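Local coordinates for putative type VI secretion protein (Escherichia coli, PDB 6SKI) that probably hydrolyses phospholipids as a type VI secretion effector that is loaded onto the VgrG spike for delivery, at residues S100-L105 and K125-G130; I107-D112 and D192-S197; I39-D44 and E166-A171; V419-M424 and E436-T441; E155-K160 and G199-R204. All coordinates share one frame; numbering follows the deposited sequence.

Contact 1: residues S100-L105 and K125-G130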
# COMPACT_ATOMS: atom_id res chain seq x y z
N SER A 100 3.75 1.07 8.70
CA SER A 100 2.48 0.42 8.39
C SER A 100 2.57 -1.04 8.81
O SER A 100 3.57 -1.51 9.36
CB SER A 100 2.16 0.56 6.91
OG SER A 100 3.33 0.45 6.12
N ASN A 101 1.51 -1.80 8.54
CA ASN A 101 1.51 -3.22 8.83
C ASN A 101 2.24 -4.01 7.76
O ASN A 101 2.64 -5.15 8.01
CB ASN A 101 0.08 -3.74 8.96
CG ASN A 101 -0.48 -3.55 10.35
OD1 ASN A 101 0.26 -3.28 11.29
ND2 ASN A 101 -1.79 -3.69 10.48
N ILE A 102 2.44 -3.43 6.58
CA ILE A 102 3.27 -4.06 5.56
C ILE A 102 4.73 -4.03 5.98
O ILE A 102 5.48 -4.98 5.74
CB ILE A 102 3.04 -3.38 4.20
CG1 ILE A 102 1.58 -3.55 3.77
CG2 ILE A 102 3.97 -3.95 3.15
CD1 ILE A 102 1.16 -4.99 3.65
N HIS A 103 5.15 -2.95 6.63
CA HIS A 103 6.49 -2.89 7.20
C HIS A 103 6.71 -4.01 8.20
O HIS A 103 7.74 -4.70 8.17
CB HIS A 103 6.71 -1.53 7.86
CG HIS A 103 8.05 -1.39 8.51
ND1 HIS A 103 8.26 -1.65 9.85
CD2 HIS A 103 9.25 -1.00 8.02
CE1 HIS A 103 9.53 -1.44 10.15
NE2 HIS A 103 10.15 -1.05 9.05
N TRP A 104 5.75 -4.22 9.10
CA TRP A 104 5.90 -5.23 10.13
C TRP A 104 5.80 -6.63 9.55
O TRP A 104 6.49 -7.55 10.02
CB TRP A 104 4.85 -5.02 11.22
CG TRP A 104 5.02 -3.73 11.94
CD1 TRP A 104 4.11 -2.73 12.04
CD2 TRP A 104 6.17 -3.30 12.66
NE1 TRP A 104 4.62 -1.69 12.77
CE2 TRP A 104 5.89 -2.02 13.17
CE3 TRP A 104 7.42 -3.87 12.93
CZ2 TRP A 104 6.81 -1.30 13.93
CZ3 TRP A 104 8.32 -3.16 13.68
CH2 TRP A 104 8.01 -1.89 14.17
N LEU A 105 4.95 -6.83 8.55
CA LEU A 105 4.89 -8.12 7.87
C LEU A 105 6.20 -8.41 7.16
O LEU A 105 6.65 -9.56 7.14
CB LEU A 105 3.73 -8.14 6.89
CG LEU A 105 2.34 -8.38 7.46
CD1 LEU A 105 1.30 -8.15 6.39
CD2 LEU A 105 2.20 -9.77 8.04
N LYS A 125 12.08 -12.18 0.60
CA LYS A 125 11.10 -11.13 0.75
C LYS A 125 11.56 -9.87 0.04
O LYS A 125 12.75 -9.64 -0.17
CB LYS A 125 10.79 -10.84 2.22
CG LYS A 125 11.98 -10.46 3.08
CD LYS A 125 11.61 -10.63 4.54
CE LYS A 125 12.61 -9.98 5.46
NZ LYS A 125 12.48 -10.53 6.84
N THR A 126 10.58 -9.05 -0.33
CA THR A 126 10.78 -7.85 -1.12
C THR A 126 9.86 -6.76 -0.61
O THR A 126 8.71 -7.03 -0.26
CB THR A 126 10.50 -8.12 -2.60
OG1 THR A 126 11.16 -9.32 -3.01
CG2 THR A 126 10.97 -6.99 -3.42
N TYR A 127 10.36 -5.54 -0.57
CA TYR A 127 9.60 -4.40 -0.07
C TYR A 127 9.52 -3.34 -1.15
O TYR A 127 10.54 -2.86 -1.63
CB TYR A 127 10.23 -3.83 1.20
CG TYR A 127 9.47 -2.66 1.77
CD1 TYR A 127 8.39 -2.86 2.61
CD2 TYR A 127 9.84 -1.36 1.48
CE1 TYR A 127 7.69 -1.80 3.14
CE2 TYR A 127 9.14 -0.29 2.00
CZ TYR A 127 8.07 -0.52 2.83
OH TYR A 127 7.38 0.55 3.35
N ILE A 128 8.29 -2.97 -1.52
CA ILE A 128 8.03 -1.89 -2.45
C ILE A 128 7.33 -0.78 -1.69
O ILE A 128 6.38 -1.03 -0.94
CB ILE A 128 7.19 -2.37 -3.65
CG1 ILE A 128 7.89 -3.53 -4.36
CG2 ILE A 128 6.96 -1.24 -4.63
CD1 ILE A 128 7.34 -4.88 -4.00
N SER A 129 7.78 0.46 -1.89
CA SER A 129 7.25 1.59 -1.15
C SER A 129 5.91 2.02 -1.74
O SER A 129 5.41 1.45 -2.71
CB SER A 129 8.25 2.74 -1.15
OG SER A 129 8.59 3.12 -2.47
N GLY A 130 5.31 3.03 -1.12
CA GLY A 130 4.03 3.51 -1.58
C GLY A 130 4.13 4.47 -2.75
O GLY A 130 5.19 5.01 -3.05
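Tyr-127 reaches from its strand toward the first turn of helix 101-108 and meets two consecutive residues there, Ile-102 and His-103. Its CG is anti to the backbone N (chi1 -179°), which sends the ring straight out from the strand so that its carbon CE1 does the touching. Neither neighbour sits squarely on the ring: both approach it at a slant. The branch methyl CG2 of Ile-102 stands 4.3 Å from CE1 of Tyr-127, while CA of His-103 comes within 4.4 Å of that same carbon. The longer arm of Ile-102 turns away and packs on the backbone of Gly-195 and Phe-196. The imidazole of His-103 also leaves Tyr-127 aside; ND1 lies 3.8 Å above the Trp-104 ring plane, over its centre, and the histidine ring stacks with Tyr-99. The junction is therefore loose and apolar, one aromatic carbon against a side-chain methyl and a backbone CA of the helix. Just before the helix, the hydroxyl of Ser-100 bonds to Asp-44, just after strand 22-43. Thr-126 and Ile-128, flanking Tyr-127 in sequence, touch helix 156-178 on the other side of the sheet. Strand 121-128 runs parallel to its neighbour 22-43, and helix 101-108 lies in the connection between them, an arrangement typical of the beta-alpha-beta crossovers that build alpha/beta-hydrolase folds.

Contact 2: residues I107-D112 and D192-S197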
# COMPACT_ATOMS: atom_id res chain seq x y z
N ILE A 107 9.18 -7.23 8.10
CA ILE A 107 10.15 -7.53 9.16
C ILE A 107 9.93 -8.93 9.72
O ILE A 107 10.89 -9.60 10.11
CB ILE A 107 10.06 -6.46 10.27
CG1 ILE A 107 10.45 -5.08 9.73
CG2 ILE A 107 10.93 -6.83 11.45
CD1 ILE A 107 11.60 -5.10 8.75
N LEU A 108 8.68 -9.40 9.73
CA LEU A 108 8.35 -10.68 10.33
C LEU A 108 8.31 -11.82 9.34
O LEU A 108 8.37 -12.98 9.75
CB LEU A 108 7.00 -10.59 11.04
CG LEU A 108 6.97 -9.86 12.38
CD1 LEU A 108 5.55 -9.73 12.86
CD2 LEU A 108 7.81 -10.60 13.40
N TYR A 109 8.17 -11.53 8.05
CA TYR A 109 8.28 -12.55 7.02
C TYR A 109 9.61 -13.27 7.17
O TYR A 109 10.67 -12.64 7.12
CB TYR A 109 8.17 -11.91 5.64
CG TYR A 109 7.93 -12.86 4.50
CD1 TYR A 109 6.67 -13.33 4.22
CD2 TYR A 109 8.98 -13.28 3.70
CE1 TYR A 109 6.45 -14.19 3.18
CE2 TYR A 109 8.77 -14.14 2.65
CZ TYR A 109 7.50 -14.59 2.39
OH TYR A 109 7.28 -15.46 1.35
N HIS A 110 9.55 -14.58 7.37
CA HIS A 110 10.77 -15.34 7.60
C HIS A 110 11.64 -15.32 6.35
O HIS A 110 11.21 -15.78 5.29
CB HIS A 110 10.43 -16.77 7.98
CG HIS A 110 11.64 -17.61 8.26
ND1 HIS A 110 11.95 -18.73 7.53
CD2 HIS A 110 12.61 -17.49 9.20
CE1 HIS A 110 13.07 -19.26 7.99
NE2 HIS A 110 13.49 -18.53 9.01
N PRO A 111 12.86 -14.79 6.43
CA PRO A 111 13.75 -14.82 5.27
C PRO A 111 14.68 -16.03 5.28
O PRO A 111 15.18 -16.42 6.33
CB PRO A 111 14.53 -13.51 5.41
CG PRO A 111 14.69 -13.38 6.89
CD PRO A 111 13.46 -14.01 7.53
N ASP A 112 14.90 -16.63 4.12
CA ASP A 112 15.89 -17.68 3.96
C ASP A 112 17.08 -17.12 3.20
O ASP A 112 16.90 -16.51 2.14
CB ASP A 112 15.30 -18.89 3.24
CG ASP A 112 14.53 -19.81 4.17
OD1 ASP A 112 15.17 -20.46 5.01
OD2 ASP A 112 13.29 -19.87 4.06
N ASP A 192 4.03 -14.49 -2.15
CA ASP A 192 3.14 -14.03 -1.08
C ASP A 192 3.06 -12.52 -1.22
O ASP A 192 3.99 -11.80 -0.83
CB ASP A 192 3.64 -14.43 0.30
CG ASP A 192 3.60 -15.92 0.51
OD1 ASP A 192 2.57 -16.53 0.18
OD2 ASP A 192 4.59 -16.47 1.04
N VAL A 193 1.96 -12.03 -1.76
CA VAL A 193 1.80 -10.62 -2.07
C VAL A 193 1.01 -9.96 -0.96
O VAL A 193 -0.09 -10.41 -0.61
CB VAL A 193 1.13 -10.42 -3.43
CG1 VAL A 193 1.42 -9.04 -3.97
CG2 VAL A 193 1.60 -11.48 -4.41
N PHE A 194 1.57 -8.90 -0.38
CA PHE A 194 0.95 -8.15 0.70
C PHE A 194 0.90 -6.68 0.30
O PHE A 194 1.87 -6.16 -0.25
CB PHE A 194 1.72 -8.31 2.00
CG PHE A 194 1.71 -9.70 2.54
CD1 PHE A 194 2.66 -10.62 2.15
CD2 PHE A 194 0.75 -10.10 3.46
CE1 PHE A 194 2.66 -11.90 2.65
CE2 PHE A 194 0.75 -11.37 3.96
CZ PHE A 194 1.70 -12.27 3.55
N GLY A 195 -0.22 -6.02 0.57
CA GLY A 195 -0.36 -4.62 0.24
C GLY A 195 -1.17 -3.87 1.28
O GLY A 195 -2.02 -4.44 1.96
N PHE A 196 -0.88 -2.57 1.38
CA PHE A 196 -1.74 -1.66 2.12
C PHE A 196 -2.21 -0.55 1.18
O PHE A 196 -1.49 0.42 0.93
CB PHE A 196 -1.05 -1.05 3.34
CG PHE A 196 -1.89 -0.03 4.05
CD1 PHE A 196 -3.26 -0.20 4.17
CD2 PHE A 196 -1.32 1.11 4.57
CE1 PHE A 196 -4.03 0.73 4.81
CE2 PHE A 196 -2.10 2.05 5.21
CZ PHE A 196 -3.45 1.86 5.33
N SER A 197 -3.41 -0.75 0.67
CA SER A 197 -4.33 0.13 -0.03
C SER A 197 -3.94 0.60 -1.41
O SER A 197 -4.54 0.15 -2.38
CB SER A 197 -4.51 1.37 0.83
OG SER A 197 -5.52 2.21 0.31
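Tyr-109, with CG anti to its own nitrogen (chi1 -166°), and Asp-192, with CG anti to the carbonyl carbon (chi1 -67°), reach from the end of helix 101-108 and from strand 184-195 until hydroxyl and carboxylate meet. The two side chains cross at about a right angle, ring and carboxylate planes 68° apart. Tyr-109 OH donates to Asp-192 OD2 over 2.9 Å, and OD2 receives it on its anti lone pair, the one turned away from the other oxygen. OD2 lies at the edge of the Tyr-109 ring, in its plane, and is also 3.6 Å from CE1 of Tyr-109. Further along the strand, CE1 of the Phe-194 ring comes obliquely to within 4.5 Å of CE1 of Tyr-109. Outside the two segments, OD2 of Asp-192 forms a salt bridge with Arg-239, and OD1 takes a weak bond from the backbone N of Phe-240. Lys-125 binds the carbonyl oxygen of Tyr-109, tying the turn after helix 101-108 to strand 121-128. The carboxylate is buried, yet gripped at OD2 by both a phenol and a guanidinium, so its negative charge is compensated and it probably stays ionised.

Contact 3: residues I39-D44 and E166-A171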
# COMPACT_ATOMS: atom_id res chain seq x y z
N ILE A 39 8.61 -15.92 -2.88
CA ILE A 39 9.05 -14.53 -2.82
C ILE A 39 7.92 -13.72 -2.19
O ILE A 39 6.82 -13.64 -2.75
CB ILE A 39 9.43 -13.99 -4.20
CG1 ILE A 39 10.31 -15.00 -4.94
CG2 ILE A 39 10.14 -12.66 -4.06
CD1 ILE A 39 10.78 -14.53 -6.29
N GLY A 40 8.20 -13.14 -1.03
CA GLY A 40 7.22 -12.31 -0.37
C GLY A 40 7.22 -10.91 -0.92
O GLY A 40 8.20 -10.17 -0.76
N ILE A 41 6.14 -10.53 -1.59
CA ILE A 41 6.02 -9.23 -2.23
C ILE A 41 5.22 -8.35 -1.30
O ILE A 41 4.09 -8.68 -0.94
CB ILE A 41 5.36 -9.33 -3.61
CG1 ILE A 41 5.84 -10.59 -4.33
CG2 ILE A 41 5.72 -8.13 -4.45
CD1 ILE A 41 7.23 -10.47 -4.89
N PHE A 42 5.81 -7.23 -0.90
CA PHE A 42 5.23 -6.36 0.12
C PHE A 42 5.07 -4.97 -0.49
O PHE A 42 6.04 -4.22 -0.61
CB PHE A 42 6.11 -6.32 1.36
CG PHE A 42 6.11 -7.60 2.14
CD1 PHE A 42 7.12 -8.52 1.98
CD2 PHE A 42 5.10 -7.88 3.04
CE1 PHE A 42 7.12 -9.69 2.68
CE2 PHE A 42 5.10 -9.05 3.75
CZ PHE A 42 6.11 -9.96 3.57
N PHE A 43 3.84 -4.64 -0.87
CA PHE A 43 3.51 -3.37 -1.48
C PHE A 43 2.99 -2.46 -0.38
O PHE A 43 1.89 -2.68 0.14
CB PHE A 43 2.45 -3.53 -2.57
CG PHE A 43 2.92 -4.18 -3.82
CD1 PHE A 43 3.54 -3.45 -4.81
CD2 PHE A 43 2.68 -5.52 -4.04
CE1 PHE A 43 3.94 -4.05 -5.97
CE2 PHE A 43 3.08 -6.12 -5.19
CZ PHE A 43 3.71 -5.39 -6.16
N ASP A 44 3.75 -1.44 -0.03
CA ASP A 44 3.32 -0.59 1.06
C ASP A 44 2.44 0.54 0.55
O ASP A 44 2.37 0.82 -0.65
CB ASP A 44 4.54 -0.03 1.79
CG ASP A 44 4.25 0.28 3.24
OD1 ASP A 44 3.06 0.30 3.62
OD2 ASP A 44 5.21 0.51 4.00
N GLU A 166 11.51 -5.43 -10.81
CA GLU A 166 12.94 -5.15 -10.63
C GLU A 166 13.42 -5.58 -9.24
O GLU A 166 14.52 -6.12 -9.09
CB GLU A 166 13.24 -3.67 -10.87
CG GLU A 166 13.07 -3.24 -12.32
CD GLU A 166 11.87 -2.34 -12.54
OE1 GLU A 166 11.10 -2.62 -13.48
OE2 GLU A 166 11.71 -1.36 -11.80
N ARG A 167 12.59 -5.36 -8.22
CA ARG A 167 12.97 -5.75 -6.87
C ARG A 167 12.96 -7.27 -6.71
O ARG A 167 13.74 -7.81 -5.91
CB ARG A 167 12.03 -5.07 -5.88
CG ARG A 167 12.27 -3.59 -5.70
CD ARG A 167 13.18 -3.33 -4.51
NE ARG A 167 13.77 -1.99 -4.57
CZ ARG A 167 13.30 -0.94 -3.91
NH1 ARG A 167 12.22 -1.06 -3.14
NH2 ARG A 167 13.90 0.24 -4.02
N ILE A 168 12.10 -7.97 -7.45
CA ILE A 168 12.14 -9.43 -7.48
C ILE A 168 13.46 -9.91 -8.06
O ILE A 168 14.07 -10.85 -7.55
CB ILE A 168 10.95 -9.98 -8.28
CG1 ILE A 168 9.67 -9.95 -7.45
CG2 ILE A 168 11.23 -11.39 -8.77
CD1 ILE A 168 8.42 -10.01 -8.29
N THR A 169 13.91 -9.26 -9.14
CA THR A 169 15.21 -9.60 -9.70
C THR A 169 16.31 -9.40 -8.67
O THR A 169 17.19 -10.26 -8.50
CB THR A 169 15.48 -8.75 -10.95
OG1 THR A 169 14.74 -9.28 -12.05
CG2 THR A 169 16.95 -8.75 -11.29
N GLN A 170 16.28 -8.27 -7.96
CA GLN A 170 17.30 -7.99 -6.96
C GLN A 170 17.28 -9.02 -5.83
O GLN A 170 18.33 -9.49 -5.38
CB GLN A 170 17.12 -6.58 -6.41
CG GLN A 170 18.01 -6.27 -5.22
CD GLN A 170 17.56 -5.04 -4.47
OE1 GLN A 170 16.98 -4.12 -5.05
NE2 GLN A 170 17.82 -5.01 -3.17
N ALA A 171 16.09 -9.38 -5.36
CA ALA A 171 15.98 -10.33 -4.26
C ALA A 171 16.44 -11.72 -4.68
O ALA A 171 17.08 -12.43 -3.90
CB ALA A 171 14.54 -10.38 -3.74
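Ile-39 and Ile-41 meet Ile-168 through branched aliphatic groups alone, and the flat groups stand around them. On the far side of the strand, the Phe-42 ring lies nearly parallel to that of Phe-194, at about 10°, and meets Tyr-109 edge-to-face. On the helix side, Phe-191 touches all three isoleucines, Phe-206 touches Ile-41 and Ile-168, and Phe-43 packs against Ala-202 and Ala-203. Within this surround Ile-168 bridges the two strand residues, crossing each at about a right angle. Its branch methyl CG2 faces CD1 of Ile-39 at 4.0 Å. Its longer arm serves Ile-41 instead, with CG1 of Ile-168 3.6 Å from CD1 of Ile-41. The terminal methyls also meet, CD1 of Ile-168 lying 3.6 Å from CD1 of Ile-41. The strand isoleucines use different shapes: the arm of Ile-39 is extended (chi2 -178°) and reaches directly, whereas that of Ile-41 is bent (chi2 -76°), bringing its tip nearer the helix than its CB direction suggests. At the next helix position the hydroxyl of Thr-169 bonds to the carbonyl of Ala-220. Helix 156-178 lies in the connection from strand 121-128 to strand 184-195, both parallel neighbours of strand 22-43, and so packs over the strand between them, as helices do against the central sheet of an alpha/beta-hydrolase fold.

Contact 4: residues V419-M424 and E436-T441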
# COMPACT_ATOMS: atom_id res chain seq x y z
N VAL A 419 -3.43 -5.36 16.26
CA VAL A 419 -4.46 -6.39 16.19
C VAL A 419 -4.71 -6.79 14.74
O VAL A 419 -4.81 -7.98 14.42
CB VAL A 419 -5.75 -5.89 16.87
CG1 VAL A 419 -6.85 -6.93 16.75
CG2 VAL A 419 -5.48 -5.54 18.32
N CYS A 420 -4.81 -5.80 13.85
CA CYS A 420 -5.00 -6.12 12.44
C CYS A 420 -3.80 -6.86 11.87
O CYS A 420 -3.96 -7.76 11.04
CB CYS A 420 -5.26 -4.83 11.66
SG CYS A 420 -6.76 -4.00 12.19
N LEU A 421 -2.60 -6.51 12.33
CA LEU A 421 -1.40 -7.25 11.97
C LEU A 421 -1.50 -8.71 12.38
O LEU A 421 -1.15 -9.61 11.62
CB LEU A 421 -0.18 -6.61 12.63
CG LEU A 421 1.18 -7.17 12.25
CD1 LEU A 421 1.43 -6.99 10.77
CD2 LEU A 421 2.24 -6.50 13.07
N ARG A 422 -1.96 -8.96 13.61
CA ARG A 422 -2.06 -10.33 14.09
C ARG A 422 -3.11 -11.12 13.33
O ARG A 422 -2.95 -12.32 13.08
CB ARG A 422 -2.34 -10.33 15.59
CG ARG A 422 -1.12 -9.93 16.38
CD ARG A 422 -1.46 -9.42 17.75
NE ARG A 422 -0.36 -8.64 18.29
CZ ARG A 422 0.57 -9.12 19.10
NH1 ARG A 422 0.54 -10.39 19.47
NH2 ARG A 422 1.54 -8.34 19.54
N VAL A 423 -4.20 -10.45 12.92
CA VAL A 423 -5.20 -11.13 12.10
C VAL A 423 -4.61 -11.51 10.74
O VAL A 423 -4.80 -12.64 10.26
CB VAL A 423 -6.45 -10.26 11.95
CG1 VAL A 423 -7.51 -11.01 11.18
CG2 VAL A 423 -6.99 -9.88 13.31
N MET A 424 -3.89 -10.59 10.11
CA MET A 424 -3.26 -10.92 8.83
C MET A 424 -2.19 -12.00 8.99
O MET A 424 -2.02 -12.84 8.11
CB MET A 424 -2.67 -9.67 8.18
CG MET A 424 -2.25 -9.88 6.73
SD MET A 424 -3.57 -10.36 5.61
CE MET A 424 -4.56 -8.88 5.57
N GLU A 436 8.18 -15.00 11.42
CA GLU A 436 8.84 -15.03 12.70
C GLU A 436 7.83 -14.69 13.80
O GLU A 436 6.93 -13.87 13.58
CB GLU A 436 10.00 -14.05 12.74
CG GLU A 436 11.02 -14.23 11.62
CD GLU A 436 12.01 -15.36 11.87
OE1 GLU A 436 11.68 -16.31 12.61
OE2 GLU A 436 13.13 -15.29 11.33
N PRO A 437 7.94 -15.31 14.96
CA PRO A 437 6.99 -15.02 16.04
C PRO A 437 7.08 -13.57 16.48
O PRO A 437 8.13 -12.93 16.39
CB PRO A 437 7.44 -15.98 17.15
CG PRO A 437 8.00 -17.13 16.39
CD PRO A 437 8.83 -16.43 15.34
N ILE A 438 5.96 -13.05 16.96
CA ILE A 438 5.93 -11.74 17.60
C ILE A 438 6.39 -11.94 19.04
O ILE A 438 5.73 -12.62 19.83
CB ILE A 438 4.54 -11.11 17.55
CG1 ILE A 438 4.20 -10.66 16.13
CG2 ILE A 438 4.46 -9.92 18.50
CD1 ILE A 438 3.03 -9.71 16.06
N ARG A 439 7.53 -11.35 19.38
CA ARG A 439 8.15 -11.55 20.67
C ARG A 439 8.05 -10.27 21.50
O ARG A 439 7.71 -9.20 20.99
CB ARG A 439 9.61 -11.97 20.50
CG ARG A 439 9.80 -13.18 19.60
CD ARG A 439 11.27 -13.52 19.42
NE ARG A 439 11.48 -14.61 18.47
CZ ARG A 439 11.68 -14.44 17.17
NH1 ARG A 439 11.70 -13.22 16.66
NH2 ARG A 439 11.87 -15.49 16.38
N GLN A 440 8.36 -10.40 22.79
CA GLN A 440 8.45 -9.23 23.65
C GLN A 440 9.57 -8.30 23.20
O GLN A 440 9.56 -7.12 23.57
CB GLN A 440 8.64 -9.65 25.10
CG GLN A 440 7.37 -10.15 25.80
CD GLN A 440 6.64 -11.24 25.03
OE1 GLN A 440 7.19 -12.32 24.79
NE2 GLN A 440 5.41 -10.96 24.64
N THR A 441 10.54 -8.81 22.44
CA THR A 441 11.55 -7.95 21.83
C THR A 441 10.90 -6.86 20.99
O THR A 441 11.33 -5.70 21.03
CB THR A 441 12.50 -8.80 20.99
OG1 THR A 441 13.24 -9.68 21.84
CG2 THR A 441 13.48 -7.91 20.23
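Arg-422 and Ile-438 are the closest pair of the two backbones, their CA atoms 8.8 Å apart. Residues 419-424 form regular helix, with bonds such as Val-423 N to Val-419 O, whereas 436-441 has no regular secondary structure and is extended around Ile-438. Side chains make the contact. Arg-422 leaves the helix with CG anti to the carbonyl carbon (chi1 -73°) and runs extended from CG to NE, which turns a face of its guanidinium to Ile-438. The methyl CD1 of Ile-438 sits 3.9 Å above the guanidinium plane of Arg-422, over its centre. The other branch reaches toward the rim, CG2 of Ile-438 lying 3.5 Å from NH2 of Arg-422. Leu-421 adds a looser apolar touch, its CD2 4.5 Å from CD1 of Ile-438. Helix 416-431 belongs to the helical layer on the same side of the alpha/beta sheet as helix 101-108: Leu-421 packs on Trp-104 and Leu-105, while Val-423 and Met-424 touch strand 278-284. Ile-438 also rests on Leu-108, and the backbones of Glu-436 and Leu-108 are hydrogen-bonded, so the loop is fastened to that neighbouring helix. Away from Arg-422, Arg-439 turns back along its own loop; its NH2 forms a long salt bridge with OE1 of Glu-436, 3.9 Å away, and the carbonyl oxygen of Pro-437 lies above one face of its guanidinium, toward the rim.

Contact 5: residues E155-K160 and G199-R204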
# COMPACT_ATOMS: atom_id res chain seq x y z
N GLU A 155 -1.05 6.71 -12.37
CA GLU A 155 -0.70 5.41 -12.92
C GLU A 155 0.20 4.62 -11.99
O GLU A 155 0.90 3.71 -12.44
CB GLU A 155 -0.03 5.59 -14.28
CG GLU A 155 -1.01 5.71 -15.43
CD GLU A 155 -0.45 6.48 -16.59
OE1 GLU A 155 0.63 7.09 -16.44
OE2 GLU A 155 -1.08 6.48 -17.67
N GLY A 156 0.20 4.95 -10.70
CA GLY A 156 1.21 4.42 -9.79
C GLY A 156 1.13 2.93 -9.56
O GLY A 156 2.14 2.31 -9.23
N VAL A 157 -0.05 2.34 -9.71
CA VAL A 157 -0.21 0.92 -9.38
C VAL A 157 0.62 0.05 -10.33
O VAL A 157 1.38 -0.82 -9.89
CB VAL A 157 -1.70 0.53 -9.42
CG1 VAL A 157 -1.87 -0.95 -9.68
CG2 VAL A 157 -2.38 0.94 -8.13
N VAL A 158 0.49 0.29 -11.63
CA VAL A 158 1.23 -0.51 -12.60
C VAL A 158 2.72 -0.23 -12.51
O VAL A 158 3.55 -1.14 -12.63
CB VAL A 158 0.68 -0.25 -14.02
CG1 VAL A 158 1.27 -1.23 -15.01
CG2 VAL A 158 -0.83 -0.32 -14.01
N THR A 159 3.09 1.03 -12.29
CA THR A 159 4.50 1.37 -12.12
C THR A 159 5.08 0.69 -10.90
O THR A 159 6.25 0.28 -10.91
CB THR A 159 4.65 2.89 -12.03
OG1 THR A 159 4.40 3.47 -13.31
CG2 THR A 159 6.04 3.28 -11.57
N LYS A 160 4.28 0.53 -9.85
CA LYS A 160 4.76 -0.16 -8.65
C LYS A 160 4.89 -1.65 -8.89
O LYS A 160 5.79 -2.29 -8.35
CB LYS A 160 3.84 0.13 -7.47
CG LYS A 160 4.03 1.52 -6.90
CD LYS A 160 5.24 1.59 -6.00
CE LYS A 160 5.71 3.01 -5.81
NZ LYS A 160 6.96 3.08 -5.02
N GLY A 199 -0.60 -0.03 -2.29
CA GLY A 199 -0.04 -1.33 -2.45
C GLY A 199 -1.07 -2.42 -2.40
O GLY A 199 -0.72 -3.57 -2.64
N ALA A 200 -2.35 -2.13 -2.13
CA ALA A 200 -3.28 -3.25 -2.21
C ALA A 200 -3.80 -3.44 -3.61
O ALA A 200 -3.73 -4.56 -4.13
CB ALA A 200 -4.45 -3.08 -1.24
N ALA A 201 -4.21 -2.36 -4.26
CA ALA A 201 -4.51 -2.44 -5.68
C ALA A 201 -3.30 -2.94 -6.44
O ALA A 201 -3.40 -3.90 -7.22
CB ALA A 201 -4.95 -1.07 -6.20
N ALA A 202 -2.12 -2.37 -6.16
CA ALA A 202 -0.90 -2.87 -6.77
C ALA A 202 -0.74 -4.35 -6.51
O ALA A 202 -0.51 -5.13 -7.45
CB ALA A 202 0.31 -2.10 -6.24
N ALA A 203 -0.95 -4.79 -5.26
CA ALA A 203 -0.83 -6.21 -4.98
C ALA A 203 -1.79 -7.00 -5.85
O ALA A 203 -1.38 -7.94 -6.54
CB ALA A 203 -1.08 -6.50 -3.50
N ARG A 204 -3.05 -6.56 -5.89
CA ARG A 204 -4.01 -7.26 -6.73
C ARG A 204 -3.56 -7.24 -8.18
O ARG A 204 -3.53 -8.28 -8.84
CB ARG A 204 -5.39 -6.62 -6.56
CG ARG A 204 -5.94 -6.81 -5.16
CD ARG A 204 -7.06 -5.85 -4.85
NE ARG A 204 -8.28 -6.15 -5.58
CZ ARG A 204 -9.49 -5.93 -5.11
NH1 ARG A 204 -9.65 -5.40 -3.90
NH2 ARG A 204 -10.56 -6.23 -5.83
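Val-157 fits against Ala-201 and Ala-202, each of its methyls facing a different part of the opposite helix. CG1, anti to the valine nitrogen, lies 3.6 Å from CA of Ala-202, whereas CG2 meets CB of Ala-201 at 3.8 Å. In return the methyl of Ala-202 approaches the valine's backbone, with its CB 4.0 Å from O of Val-157. One turn on, CB of Lys-160 adds a wider touch to CB of Ala-202 at 4.4 Å. The helix segments cross at -59° with their axes 8.6 Å apart. Further out, the Lys-160 chain leads away from the junction, and its NZ makes weak bonds to the carbonyls of Ser-129 and Gly-130. Helix 198-211 starts directly after Ser-197, the likely nucleophile, set in a Gly-X-Ser-X-Gly sequence and forming a putative triad with His-310 and Asp-245; Ala-201 lies near that group without touching it. Arg-204, one turn beyond Ala-200, turns from the junction to the carbonyls of Leu-269 and Asn-295. Between the two segments the chemistry is purely apolar: the small alanine side chains let the backbones come near at Val-157 and Ala-202, their CA atoms 4.7 Å apart, and the fit rests on shape rather than charge.

In the fold
Contacts 2, 3 and 5 are buried, whereas contacts 1 and 4 are only partly so. Contacts 1 and 2 share helix 101-108 on one side of the sheet; contacts 3 and 5 share helix 156-178 on the other. The first three also bring together the neighbouring strands 121-128, 22-43 and 184-195. Contact 4 lies in the helical layer beyond helix 101-108 and reaches contacts 1 and 2, among others through Leu-421 and Glu-436; it has no touch with contacts 3 or 5. Chemistry varies with place: aliphatic packing in contacts 3 and 5, a slanted aromatic touch in contact 1, a compensated buried charge in contact 2, and a methyl over a guanidinium in contact 4.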